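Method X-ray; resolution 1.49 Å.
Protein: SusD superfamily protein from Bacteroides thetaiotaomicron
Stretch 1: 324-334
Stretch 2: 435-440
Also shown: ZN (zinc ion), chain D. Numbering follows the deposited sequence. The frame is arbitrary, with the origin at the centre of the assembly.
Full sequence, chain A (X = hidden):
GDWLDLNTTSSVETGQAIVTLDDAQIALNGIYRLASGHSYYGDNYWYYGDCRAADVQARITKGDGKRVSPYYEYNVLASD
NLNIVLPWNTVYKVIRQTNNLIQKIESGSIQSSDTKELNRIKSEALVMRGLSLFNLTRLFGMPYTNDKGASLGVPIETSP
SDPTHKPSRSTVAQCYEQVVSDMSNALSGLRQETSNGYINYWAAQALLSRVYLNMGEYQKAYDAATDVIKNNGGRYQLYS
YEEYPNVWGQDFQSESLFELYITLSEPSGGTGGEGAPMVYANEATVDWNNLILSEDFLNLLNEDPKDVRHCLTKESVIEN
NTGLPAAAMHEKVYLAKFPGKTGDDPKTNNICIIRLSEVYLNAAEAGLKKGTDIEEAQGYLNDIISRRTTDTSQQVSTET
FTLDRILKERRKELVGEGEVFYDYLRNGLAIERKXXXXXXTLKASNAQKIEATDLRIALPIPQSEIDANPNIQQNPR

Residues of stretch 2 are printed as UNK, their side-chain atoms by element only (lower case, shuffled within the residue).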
# COMPACT_ATOMS: atom_id res chain seq x y z
N LEU A 324 21.06 -15.10 -7.55
CA LEU A 324 20.98 -14.42 -6.25
C LEU A 324 22.34 -13.87 -5.89
O LEU A 324 23.36 -14.41 -6.24
CB LEU A 324 20.54 -15.40 -5.15
CG LEU A 324 19.08 -15.79 -5.15
CD1 LEU A 324 18.86 -16.98 -4.19
CD2 LEU A 324 18.18 -14.65 -4.74
N PRO A 325 22.36 -12.81 -5.07
CA PRO A 325 23.62 -12.45 -4.45
C PRO A 325 24.23 -13.68 -3.76
O PRO A 325 23.47 -14.43 -3.13
CB PRO A 325 23.20 -11.39 -3.43
CG PRO A 325 22.01 -10.78 -4.01
CD PRO A 325 21.26 -11.91 -4.69
N ALA A 326 25.53 -13.89 -3.84
CA ALA A 326 26.18 -15.09 -3.29
C ALA A 326 25.78 -15.34 -1.82
O ALA A 326 25.45 -16.45 -1.45
CB ALA A 326 27.72 -15.02 -3.41
N ALA A 327 25.75 -14.29 -1.00
CA ALA A 327 25.42 -14.48 0.42
C ALA A 327 23.97 -14.92 0.67
O ALA A 327 23.65 -15.49 1.74
CB ALA A 327 25.73 -13.19 1.23
N ALA A 328 23.09 -14.73 -0.31
CA ALA A 328 21.68 -15.12 -0.20
C ALA A 328 21.38 -16.50 -0.81
O ALA A 328 20.24 -16.93 -0.71
CB ALA A 328 20.79 -14.08 -0.90
N MSE A 329 22.36 -17.12 -1.45
CA MSE A 329 22.13 -18.32 -2.30
C MSE A 329 21.15 -19.33 -1.70
O MSE A 329 20.15 -19.75 -2.41
CB MSE A 329 23.45 -19.00 -2.63
CG MSE A 329 23.29 -20.21 -3.55
SE MSE A 329 24.92 -21.04 -4.10
CE MSE A 329 25.26 -19.96 -5.63
N HIS A 330 21.39 -19.72 -0.45
CA HIS A 330 20.56 -20.75 0.22
C HIS A 330 19.68 -20.12 1.36
O HIS A 330 19.10 -20.87 2.18
CB HIS A 330 21.38 -21.96 0.67
CG HIS A 330 22.04 -22.65 -0.48
ND1 HIS A 330 21.42 -23.62 -1.27
CD2 HIS A 330 23.29 -22.50 -0.98
CE1 HIS A 330 22.26 -24.00 -2.21
NE2 HIS A 330 23.41 -23.35 -2.05
N GLU A 331 19.56 -18.81 1.40
CA GLU A 331 18.74 -18.20 2.40
C GLU A 331 17.26 -18.14 2.00
O GLU A 331 16.92 -18.21 0.83
CB GLU A 331 19.29 -16.80 2.70
CG GLU A 331 20.71 -16.79 3.21
CD GLU A 331 20.85 -17.52 4.50
OE1 GLU A 331 20.02 -17.24 5.41
OE2 GLU A 331 21.73 -18.39 4.54
N LYS A 332 16.38 -18.04 2.98
CA LYS A 332 14.95 -18.04 2.73
C LYS A 332 14.45 -16.65 2.32
O LYS A 332 13.66 -16.01 3.03
CB LYS A 332 14.22 -18.60 3.94
CG LYS A 332 14.55 -20.02 4.20
CD LYS A 332 13.75 -20.59 5.38
CE LYS A 332 14.13 -22.05 5.66
NZ LYS A 332 13.11 -22.62 6.62
N VAL A 333 14.91 -16.20 1.15
CA VAL A 333 14.69 -14.82 0.73
C VAL A 333 13.50 -14.63 -0.21
O VAL A 333 13.25 -13.51 -0.62
CB VAL A 333 15.97 -14.25 0.08
CG1 VAL A 333 17.13 -14.27 1.09
CG2 VAL A 333 16.33 -14.97 -1.27
N TYR A 334 12.71 -15.67 -0.47
CA TYR A 334 11.53 -15.50 -1.32
C TYR A 334 10.29 -15.38 -0.44
O TYR A 334 10.10 -16.20 0.45
CB TYR A 334 11.40 -16.67 -2.31
CG TYR A 334 12.52 -16.67 -3.32
CD1 TYR A 334 13.73 -17.18 -3.01
CD2 TYR A 334 12.37 -16.11 -4.60
CE1 TYR A 334 14.79 -17.15 -3.89
CE2 TYR A 334 13.44 -16.07 -5.50
CZ TYR A 334 14.62 -16.63 -5.16
OH TYR A 334 15.71 -16.65 -6.03
N UNK A 435 21.75 -5.33 5.88
CA UNK A 435 21.90 -6.73 5.54
C UNK A 435 22.98 -7.00 4.51
O UNK A 435 23.19 -6.20 3.60
N UNK A 436 23.63 -8.15 4.63
CA UNK A 436 24.84 -8.44 3.86
C UNK A 436 24.62 -8.69 2.37
O UNK A 436 25.62 -8.69 1.62
c UNK A 436 25.62 -9.61 4.47
o UNK A 436 24.91 -10.81 4.31
N UNK A 437 23.38 -8.93 1.93
CA UNK A 437 23.13 -9.07 0.50
C UNK A 437 22.40 -7.92 -0.15
O UNK A 437 21.99 -8.03 -1.29
c UNK A 437 19.97 -10.55 0.46
c UNK A 437 21.23 -10.83 0.84
n UNK A 437 19.06 -11.13 1.31
c UNK A 437 19.74 -11.81 2.28
c UNK A 437 22.04 -12.31 2.84
c UNK A 437 21.57 -13.08 3.90
c UNK A 437 20.20 -13.20 4.14
c UNK A 437 22.52 -10.42 0.14
c UNK A 437 19.26 -12.59 3.33
c UNK A 437 21.11 -11.67 2.01
N UNK A 438 22.27 -6.78 0.53
CA UNK A 438 21.86 -5.60 -0.18
C UNK A 438 22.81 -5.36 -1.33
O UNK A 438 24.02 -5.67 -1.29
c UNK A 438 21.80 -4.41 0.77
c UNK A 438 18.38 -4.08 1.96
c UNK A 438 20.54 -4.36 1.57
c UNK A 438 20.31 -4.64 2.88
n UNK A 438 18.97 -4.44 3.10
n UNK A 438 19.32 -4.01 1.02
N UNK A 439 22.26 -4.75 -2.37
CA UNK A 439 23.04 -4.59 -3.58
C UNK A 439 24.14 -3.55 -3.42
O UNK A 439 23.97 -2.55 -2.73
c UNK A 439 22.17 -4.19 -4.76
c UNK A 439 21.52 -6.62 -5.05
c UNK A 439 21.07 -5.17 -5.06
c UNK A 439 20.35 -4.80 -6.41
N UNK A 440 25.24 -3.74 -4.14
CA UNK A 440 26.35 -2.81 -4.09
C UNK A 440 25.98 -1.45 -4.67
O UNK A 440 26.61 -0.44 -4.38
o UNK A 440 28.29 -5.16 -1.76
c UNK A 440 28.61 -4.30 -2.63
c UNK A 440 27.59 -3.36 -4.79
o UNK A 440 29.22 -3.24 -2.38
c UNK A 440 28.23 -4.57 -4.08
ZN ZN D . 19.82 -24.70 -0.93

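Position 435 has backbone atoms and nothing more, and it touches nothing on stretch 1, so it is glycine. Gly435 opens a type I beta turn that runs to position 438, closed by a backbone hydrogen bond of 3.3 Å from N of residue 438 to O of Gly435. An ideal CB here would meet no atom of stretch 1, but it would be crowded from within its own segment by a side-chain atom of position 438, so the bare backbone fits the tight turn.

Position 436 carries one carbon followed by one oxygen, with no branch at the first carbon, and the oxygen lies near Ala327 CB. This is the hydroxymethyl group of serine. Ser436 adopts the p rotamer, and its CA-to-CB bond points sideways to stretch 1. Ser436 OG lies 4.0 Å from Ala327 CB, a van der Waals approach at the exposed margin of the contact. A small polar side chain suits this place, since its hydroxyl is hydrogen-bonded elsewhere in the structure.

Position 437 has one carbon leading into fused five- and six-membered rings that hold eight carbons and one nitrogen. One face of the rings lies over Ala328 CB, the rings also meet Glu331 and Val333, and the first carbon packs against Pro325. An indole of this composition identifies tryptophan. Its CA-to-CB bond points toward stretch 1, and chi angles of 56° and 88° lay the ring across that segment. Ala328 CB sits 3.7 Å from the centroid of the five-membered ring of Trp437 and 10° off its normal, a CH-pi contact. Val333 CG1 approaches Trp437 CZ2 at 3.5 Å, and Glu331 CG lies 3.7 Å from Trp437 CH2, both obliquely to the ring. Pro325 CB packs 3.8 Å from Trp437 CB. The broad indole can reach Ala328, Glu331 and Val333 at once, while Pro325 packs against the CB at its root; Trp437 NE1 is hydrogen-bonded elsewhere in the structure.

Position 438 shows one carbon and then a five-membered ring of three carbons and two nitrogens. Its CA-to-CB bond points away from stretch 1, and the side chain makes no contact with it. The ring is the imidazole of histidine. His438 CD2 is the atom that would crowd an ideal CB on Gly435, at 3.4 Å. Both ring nitrogens of His438 are hydrogen-bonded elsewhere in the structure, so a ring with two polar sites suits this buried position.

Position 439 has four carbons, forked at the second. The CA-to-CB bond points sideways, but the end of the side chain comes nearer, bringing one branch close to Pro325 CG. This is leucine, and Leu439 CD2 lies 4.3 Å from Pro325 CG. The branched apolar chain extends the nonpolar packing around the proline.

Position 440 has three carbons in a row, the third bearing two oxygens, and stays out of reach of stretch 1: a glutamate. Glu440 is exposed, a setting in which a charged group can remain solvated.

The contact works chiefly through Trp437, which supplies most of the area covered on stretch 2. On stretch 1, the 3-10 segment 326-328 and the type I turn from Ala328 to Glu331 help bring small and aliphatic groups to the indole. No hydrogen bond crosses between the stretches; apolar packing and the CH-pi contact join them.

Stretch 2, residues 435-440: GSWHLE
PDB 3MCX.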